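Local atomic coordinates of putative polyphosphate kinase 2 family protein (Arthrobacter aurescens, PDB entry 3RHF), a protein that probably acts as a polyphosphate kinase of the PPK2 family, transferring phosphate between polyphosphate and nucleotides. Residues L20-D32 and F232-P246. Residues are numbered along the deposited sequence; the frame is centred on the assembly and turned at random.
Sequences LRVGSGFSLAGVD and FEKTSTEIAPWHVVP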
loop_
_atom_site.group_PDB
_atom_site.type_symbol
_atom_site.label_atom_id
_atom_site.label_comp_id
_atom_site.label_asym_id
_atom_site.label_seq_id
_atom_site.Cartn_x
_atom_site.Cartn_y
_atom_site.Cartn_z
ATOM N N LEU A 20 -11.081 -14.680 -20.566
ATOM C CA LEU A 20 -11.511 -14.957 -19.173
ATOM C C LEU A 20 -12.873 -14.388 -18.843
ATOM O O LEU A 20 -13.388 -14.613 -17.753
ATOM C CB LEU A 20 -10.494 -14.455 -18.144
ATOM C CG LEU A 20 -9.140 -15.139 -18.147
ATOM C CD1 LEU A 20 -8.272 -14.541 -17.016
ATOM C CD2 LEU A 20 -9.274 -16.686 -18.043
ATOM N N ARG A 21 -13.451 -13.675 -19.804
ATOM C CA ARG A 21 -14.774 -13.021 -19.657
ATOM C C ARG A 21 -15.878 -14.045 -19.412
ATOM O O ARG A 21 -15.833 -15.134 -19.951
ATOM C CB ARG A 21 -15.095 -12.256 -20.945
ATOM C CG ARG A 21 -16.023 -11.072 -20.818
ATOM C CD ARG A 21 -16.208 -10.294 -22.171
ATOM N NE ARG A 21 -17.480 -9.560 -22.148
ATOM C CZ ARG A 21 -18.671 -10.054 -22.532
ATOM N NH1 ARG A 21 -19.773 -9.291 -22.435
ATOM N NH2 ARG A 21 -18.783 -11.302 -23.023
ATOM N N VAL A 22 -16.851 -13.698 -18.587
ATOM C CA VAL A 22 -18.054 -14.503 -18.437
ATOM C C VAL A 22 -19.161 -13.976 -19.362
ATOM O O VAL A 22 -19.786 -12.949 -19.099
ATOM C CB VAL A 22 -18.518 -14.520 -16.989
ATOM C CG1 VAL A 22 -19.928 -15.108 -16.867
ATOM C CG2 VAL A 22 -17.512 -15.248 -16.153
ATOM N N GLY A 23 -19.369 -14.692 -20.459
ATOM C CA GLY A 23 -20.300 -14.271 -21.503
ATOM C C GLY A 23 -21.544 -15.121 -21.489
ATOM O O GLY A 23 -21.712 -15.976 -20.629
ATOM N N SER A 24 -22.432 -14.890 -22.449
ATOM C CA SER A 24 -23.698 -15.628 -22.483
ATOM C C SER A 24 -23.448 -17.153 -22.492
ATOM O O SER A 24 -24.188 -17.916 -21.849
ATOM C CB SER A 24 -24.527 -15.201 -23.692
ATOM O OG SER A 24 -23.770 -15.374 -24.879
ATOM N N GLY A 25 -22.385 -17.585 -23.185
ATOM C CA GLY A 25 -22.007 -19.010 -23.219
ATOM C C GLY A 25 -21.601 -19.652 -21.882
ATOM O O GLY A 25 -21.682 -20.867 -21.744
ATOM N N PHE A 26 -21.195 -18.835 -20.893
ATOM C CA PHE A 26 -20.346 -19.283 -19.772
ATOM C C PHE A 26 -20.921 -20.364 -18.900
ATOM O O PHE A 26 -22.091 -20.276 -18.491
ATOM C CB PHE A 26 -19.980 -18.115 -18.823
ATOM C CG PHE A 26 -18.870 -18.454 -17.820
ATOM C CD1 PHE A 26 -19.166 -18.745 -16.489
ATOM C CD2 PHE A 26 -17.539 -18.507 -18.223
ATOM C CE1 PHE A 26 -18.144 -19.071 -15.576
ATOM C CE2 PHE A 26 -16.516 -18.811 -17.321
ATOM C CZ PHE A 26 -16.817 -19.084 -15.996
ATOM N N SER A 27 -20.053 -21.327 -18.570
ATOM C CA SER A 27 -20.271 -22.200 -17.432
ATOM C C SER A 27 -18.992 -22.417 -16.600
ATOM O O SER A 27 -17.908 -22.653 -17.140
ATOM C CB SER A 27 -20.860 -23.542 -17.899
ATOM O OG SER A 27 -19.852 -24.450 -18.291
ATOM N N LEU A 28 -19.139 -22.361 -15.282
ATOM C CA LEU A 28 -17.995 -22.430 -14.380
ATOM C C LEU A 28 -17.360 -23.842 -14.291
ATOM O O LEU A 28 -16.204 -23.994 -13.845
ATOM C CB LEU A 28 -18.388 -21.891 -13.000
ATOM C CG LEU A 28 -17.317 -21.854 -11.891
ATOM C CD1 LEU A 28 -16.162 -20.918 -12.252
ATOM C CD2 LEU A 28 -17.923 -21.491 -10.522
ATOM N N ALA A 29 -18.089 -24.860 -14.749
ATOM C CA ALA A 29 -17.537 -26.222 -14.795
ATOM C C ALA A 29 -16.631 -26.421 -16.011
ATOM O O ALA A 29 -15.711 -27.220 -15.955
ATOM C CB ALA A 29 -18.654 -27.277 -14.774
ATOM N N GLY A 30 -16.879 -25.699 -17.106
ATOM C CA GLY A 30 -15.953 -25.690 -18.265
ATOM C C GLY A 30 -14.582 -25.064 -17.957
ATOM O O GLY A 30 -13.637 -25.245 -18.714
ATOM N N VAL A 31 -14.460 -24.338 -16.840
ATOM C CA VAL A 31 -13.189 -23.721 -16.463
ATOM C C VAL A 31 -12.247 -24.732 -15.805
ATOM O O VAL A 31 -12.629 -25.417 -14.868
ATOM C CB VAL A 31 -13.373 -22.491 -15.498
ATOM C CG1 VAL A 31 -12.024 -21.836 -15.209
ATOM C CG2 VAL A 31 -14.356 -21.499 -16.087
ATOM N N ASP A 32 -11.023 -24.794 -16.322
ATOM C CA ASP A 32 -9.966 -25.597 -15.762
ATOM C C ASP A 32 -9.005 -24.736 -14.902
ATOM O O ASP A 32 -8.235 -23.890 -15.408
ATOM C CB ASP A 32 -9.203 -26.274 -16.893
ATOM C CG ASP A 32 -8.091 -27.201 -16.388
ATOM O OD1 ASP A 32 -7.954 -27.397 -15.155
ATOM O OD2 ASP A 32 -7.345 -27.723 -17.237
ATOM N N PHE A 232 -22.746 -14.963 -11.307
ATOM C CA PHE A 232 -22.234 -14.561 -12.631
ATOM C C PHE A 232 -23.333 -14.494 -13.683
ATOM O O PHE A 232 -23.294 -13.616 -14.532
ATOM C CB PHE A 232 -21.122 -15.466 -13.210
ATOM C CG PHE A 232 -19.919 -15.677 -12.313
ATOM C CD1 PHE A 232 -19.449 -14.695 -11.492
ATOM C CD2 PHE A 232 -19.263 -16.890 -12.330
ATOM C CE1 PHE A 232 -18.364 -14.925 -10.685
ATOM C CE2 PHE A 232 -18.198 -17.123 -11.535
ATOM C CZ PHE A 232 -17.756 -16.125 -10.691
ATOM N N GLU A 233 -24.300 -15.404 -13.666
ATOM C CA GLU A 233 -25.408 -15.307 -14.627
ATOM C C GLU A 233 -26.172 -14.036 -14.361
ATOM O O GLU A 233 -26.727 -13.463 -15.259
ATOM C CB GLU A 233 -26.390 -16.500 -14.526
ATOM C CG GLU A 233 -25.839 -17.848 -15.113
ATOM C CD GLU A 233 -26.738 -19.088 -14.801
ATOM O OE1 GLU A 233 -27.964 -18.839 -14.587
ATOM O OE2 GLU A 233 -26.217 -20.261 -14.776
ATOM N N LYS A 234 -26.234 -13.617 -13.106
ATOM C CA LYS A 234 -27.079 -12.488 -12.726
ATOM C C LYS A 234 -26.383 -11.138 -12.905
ATOM O O LYS A 234 -27.065 -10.178 -13.231
ATOM C CB LYS A 234 -27.554 -12.642 -11.273
ATOM C CG LYS A 234 -28.387 -13.941 -10.994
ATOM C CD LYS A 234 -29.904 -13.726 -11.190
ATOM C CE LYS A 234 -30.699 -15.027 -11.299
ATOM N NZ LYS A 234 -31.819 -14.825 -12.268
ATOM N N THR A 235 -25.048 -11.078 -12.721
ATOM C CA THR A 235 -24.323 -9.806 -12.531
ATOM C C THR A 235 -23.127 -9.539 -13.450
ATOM O O THR A 235 -22.461 -8.495 -13.303
ATOM C CB THR A 235 -23.833 -9.644 -11.073
ATOM O OG1 THR A 235 -22.841 -10.642 -10.756
ATOM C CG2 THR A 235 -24.992 -9.751 -10.111
ATOM N N SER A 236 -22.865 -10.446 -14.399
ATOM C CA SER A 236 -21.882 -10.192 -15.427
ATOM C C SER A 236 -22.509 -9.422 -16.605
ATOM O O SER A 236 -23.164 -9.994 -17.467
ATOM C CB SER A 236 -21.265 -11.490 -15.911
ATOM O OG SER A 236 -20.361 -11.272 -16.992
ATOM N N THR A 237 -22.249 -8.115 -16.658
ATOM C CA THR A 237 -22.834 -7.254 -17.657
ATOM C C THR A 237 -21.821 -6.688 -18.657
ATOM O O THR A 237 -20.616 -6.805 -18.478
ATOM C CB THR A 237 -23.572 -6.134 -16.966
ATOM O OG1 THR A 237 -22.638 -5.303 -16.260
ATOM C CG2 THR A 237 -24.595 -6.715 -15.988
ATOM N N GLU A 238 -22.325 -6.105 -19.736
ATOM C CA GLU A 238 -21.489 -5.395 -20.679
ATOM C C GLU A 238 -20.615 -4.297 -19.996
ATOM O O GLU A 238 -19.449 -4.195 -20.305
ATOM C CB GLU A 238 -22.342 -4.814 -21.832
ATOM N N ILE A 239 -21.163 -3.499 -19.074
ATOM C CA ILE A 239 -20.367 -2.446 -18.414
ATOM C C ILE A 239 -19.528 -2.956 -17.224
ATOM O O ILE A 239 -18.557 -2.302 -16.822
ATOM C CB ILE A 239 -21.219 -1.210 -17.932
ATOM C CG1 ILE A 239 -22.160 -1.569 -16.778
ATOM C CG2 ILE A 239 -21.980 -0.579 -19.103
ATOM C CD1 ILE A 239 -23.295 -0.650 -16.625
ATOM N N ALA A 240 -19.892 -4.100 -16.643
ATOM C CA ALA A 240 -19.066 -4.658 -15.610
ATOM C C ALA A 240 -19.070 -6.188 -15.720
ATOM O O ALA A 240 -19.763 -6.893 -14.970
ATOM C CB ALA A 240 -19.505 -4.187 -14.268
ATOM N N PRO A 241 -18.266 -6.704 -16.659
ATOM C CA PRO A 241 -18.168 -8.116 -16.870
ATOM C C PRO A 241 -17.503 -8.762 -15.699
ATOM O O PRO A 241 -16.642 -8.123 -15.081
ATOM C CB PRO A 241 -17.253 -8.231 -18.085
ATOM C CG PRO A 241 -17.212 -6.888 -18.698
ATOM C CD PRO A 241 -17.391 -5.958 -17.571
ATOM N N TRP A 242 -17.870 -10.019 -15.418
ATOM C CA TRP A 242 -17.070 -10.860 -14.524
ATOM C C TRP A 242 -15.916 -11.519 -15.279
ATOM O O TRP A 242 -16.011 -11.747 -16.456
ATOM C CB TRP A 242 -17.916 -11.952 -13.912
ATOM C CG TRP A 242 -18.512 -11.564 -12.660
ATOM C CD1 TRP A 242 -19.833 -11.243 -12.429
ATOM C CD2 TRP A 242 -17.856 -11.488 -11.442
ATOM N NE1 TRP A 242 -20.011 -10.952 -11.124
ATOM C CE2 TRP A 242 -18.808 -11.077 -10.483
ATOM C CE3 TRP A 242 -16.552 -11.710 -11.049
ATOM C CZ2 TRP A 242 -18.487 -10.887 -9.143
ATOM C CZ3 TRP A 242 -16.213 -11.504 -9.702
ATOM C CH2 TRP A 242 -17.176 -11.098 -8.773
ATOM N N HIS A 243 -14.820 -11.782 -14.606
ATOM C CA HIS A 243 -13.780 -12.568 -15.186
ATOM C C HIS A 243 -13.439 -13.641 -14.187
ATOM O O HIS A 243 -13.317 -13.368 -13.011
ATOM C CB HIS A 243 -12.541 -11.739 -15.466
ATOM C CG HIS A 243 -12.793 -10.547 -16.325
ATOM N ND1 HIS A 243 -13.206 -9.346 -15.809
ATOM C CD2 HIS A 243 -12.685 -10.373 -17.665
ATOM C CE1 HIS A 243 -13.359 -8.487 -16.800
ATOM N NE2 HIS A 243 -13.033 -9.082 -17.934
ATOM N N VAL A 244 -13.284 -14.856 -14.670
ATOM C CA VAL A 244 -12.916 -15.983 -13.840
ATOM C C VAL A 244 -11.546 -16.442 -14.337
ATOM O O VAL A 244 -11.397 -16.819 -15.498
ATOM C CB VAL A 244 -13.933 -17.130 -13.972
ATOM C CG1 VAL A 244 -13.335 -18.417 -13.362
ATOM C CG2 VAL A 244 -15.304 -16.751 -13.337
ATOM N N VAL A 245 -10.570 -16.357 -13.431
ATOM C CA VAL A 245 -9.170 -16.485 -13.698
ATOM C C VAL A 245 -8.689 -17.770 -13.023
ATOM O O VAL A 245 -8.650 -17.861 -11.779
ATOM C CB VAL A 245 -8.382 -15.318 -13.064
ATOM C CG1 VAL A 245 -6.949 -15.528 -13.274
ATOM C CG2 VAL A 245 -8.812 -13.933 -13.621
ATOM N N PRO A 246 -8.320 -18.783 -13.821
ATOM C CA PRO A 246 -7.764 -20.010 -13.279
ATOM C C PRO A 246 -6.582 -19.672 -12.376
ATOM O O PRO A 246 -5.695 -18.937 -12.796
ATOM C CB PRO A 246 -7.302 -20.720 -14.516
ATOM C CG PRO A 246 -8.263 -20.372 -15.504
ATOM C CD PRO A 246 -8.659 -18.949 -15.234
#
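The Phe26 ring meets Val244 CG2 through CZ at 3.8 Å, and Val22 CG2 of its own segment covers one face over the centre. CE1 of Phe26 meets Phe232 CD2 obliquely. Leu28 CD1 lies at the edge of the Phe232 ring. One face of the Trp242 ring is covered by Phe232 CE1. Its NE1 donates nearly in the ring plane to Thr235 OG1, 2.9 Å away. Leu28 CD1 and Val31 CG1 both reach Val244 CG1.

Two backbone bonds flank the single bridge of Arg21 with His243: Val244 N to Leu20 O, 3.1 Å, and Val22 N to Trp242 O, 3.0 Å. Strand 242-246 is an outermost strand of this chain's parallel sheet. Strand 179-187 pairs with one edge, and the bridge sets residues 20-22 along the other. Leu20 CD1 packs on Val245 CG2 at 3.5 Å.

With chi1 at 176°, the Ser236 hydroxyl turns away from its own N and meets two backbone groups. It donates in the carbonyl plane, on a lone pair, to Val22 O at 2.8 Å, and accepts from Trp242 N at 3.2 Å. With an alanine here, Val22 O and Trp242 N would probably both lose this partner. Polar bonds and apolar side chains thus together hold the loop to the edge strand.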